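Local coordinates for NADA (Neisseria meningitidis, PDB 4CJD), which forms a trimeric surface adhesin of the meningococcus that adheres to human epithelial cells and promotes bacterial uptake, and serves as a vaccine antigen, at the interface of chains A and B. Sequence-based numbering; all coordinates share one arbitrary frame. Chains: chain A/B, NADA.

The interface of chains A and B. Residues chain A 23, 26-27, 58, 64; chain B 27, 64-65.
One face of the A:Asp26 carboxylate is overlaid by the end of B:Lys65, whose CE rests 3.6 Å from A:Asp26 CG; B:Ile27 CG2 meets the OD2 end from the same side. The A:Asn23 amide offers one face to the methyl CD1 of B:Ile27, 3.9 Å from A:Asn23 CG. A:Asp58 instead points a carboxylate tip, OD2, at B:Lys65 CD, 4.0 Å away. This patch lies in the head of the NadA homotrimer, where helix 9-28 ends and the long coiled-coil helix 64-113 begins. B:Lys65 CG stands anti to its carbonyl carbon (chi1 -65°), and the extended chain beyond carries the ammonium across A:Asp26 at about a right angle. B:Lys65 NZ makes a salt bridge and hydrogen bond of 3.1 Å to A:Asp26 OD2, approaching 47° out of the carboxylate plane. With NZ of B:Lys65 5.2 Å from OD2 of A:Asp58, the second carboxylate may add longer-range attraction and help keep the lysine charged. Beneath the lysine shaft, A:Leu64 splits its branches: CD2 packs against B:Lys65 CG, while CD1 reaches its counterpart in chain B. The two Leu64 side chains share one rotamer yet cross at about a right angle, and their packing is lopsided, as suits one pair in a trimer: A:Leu64 CD1 touches both B:Leu64 CD1, at 3.9 Å, and B:Leu64 CB, at 4.1 Å.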
# COMPACT_ATOMS: atom_id res chain seq x y z
N ASN A 23 -37.01 -9.49 0.52
CA ASN A 23 -35.75 -9.68 1.25
C ASN A 23 -34.89 -10.73 0.60
O ASN A 23 -33.65 -10.60 0.53
CB ASN A 23 -36.04 -10.06 2.70
CG ASN A 23 -36.62 -8.90 3.49
OD1 ASN A 23 -36.56 -7.78 3.05
ND2 ASN A 23 -37.18 -9.17 4.65
N ASP A 26 -33.24 -9.07 -2.20
CA ASP A 26 -32.16 -8.25 -1.64
C ASP A 26 -30.92 -9.07 -1.33
O ASP A 26 -29.77 -8.65 -1.58
CB ASP A 26 -32.60 -7.53 -0.36
CG ASP A 26 -33.40 -6.30 -0.64
OD1 ASP A 26 -33.52 -5.92 -1.83
OD2 ASP A 26 -33.89 -5.71 0.31
N ILE A 27 -31.13 -10.25 -0.77
CA ILE A 27 -29.99 -11.07 -0.36
C ILE A 27 -29.31 -11.79 -1.52
O ILE A 27 -28.06 -11.89 -1.60
CB ILE A 27 -30.43 -12.09 0.72
CG1 ILE A 27 -30.71 -11.35 2.04
CG2 ILE A 27 -29.35 -13.22 0.98
CD1 ILE A 27 -31.56 -12.22 3.03
N ASP A 58 -29.78 -0.57 -5.37
CA ASP A 58 -28.57 0.07 -4.85
C ASP A 58 -27.31 -0.61 -5.30
O ASP A 58 -26.25 0.02 -5.42
CB ASP A 58 -28.60 0.08 -3.29
CG ASP A 58 -29.48 1.16 -2.73
OD1 ASP A 58 -29.73 2.19 -3.41
OD2 ASP A 58 -29.94 0.98 -1.61
N LEU A 64 -26.84 -8.91 -1.78
CA LEU A 64 -25.82 -8.76 -0.74
C LEU A 64 -24.73 -9.85 -0.79
O LEU A 64 -23.53 -9.56 -0.63
CB LEU A 64 -26.51 -8.76 0.64
CG LEU A 64 -27.62 -7.70 0.84
CD1 LEU A 64 -28.29 -7.89 2.18
CD2 LEU A 64 -27.11 -6.28 0.71
N ILE B 27 -31.59 -5.36 6.96
CA ILE B 27 -31.06 -5.06 5.62
C ILE B 27 -30.97 -3.57 5.31
O ILE B 27 -29.99 -3.08 4.70
CB ILE B 27 -31.92 -5.79 4.54
CG1 ILE B 27 -31.65 -7.30 4.61
CG2 ILE B 27 -31.62 -5.27 3.08
CD1 ILE B 27 -32.77 -8.12 3.88
N LEU B 64 -27.35 -3.62 6.47
CA LEU B 64 -26.35 -4.26 5.62
C LEU B 64 -26.04 -3.48 4.33
O LEU B 64 -24.87 -3.35 3.91
CB LEU B 64 -26.82 -5.69 5.28
CG LEU B 64 -27.15 -6.60 6.50
CD1 LEU B 64 -27.71 -7.91 6.04
CD2 LEU B 64 -25.95 -6.83 7.40
N LYS B 65 -27.07 -2.95 3.68
CA LYS B 65 -26.84 -2.22 2.41
C LYS B 65 -25.92 -1.01 2.61
O LYS B 65 -24.97 -0.81 1.85
CB LYS B 65 -28.18 -1.74 1.77
CG LYS B 65 -29.13 -2.92 1.31
CD LYS B 65 -30.44 -2.32 0.55
CE LYS B 65 -31.65 -3.28 0.34
NZ LYS B 65 -33.13 -2.71 0.10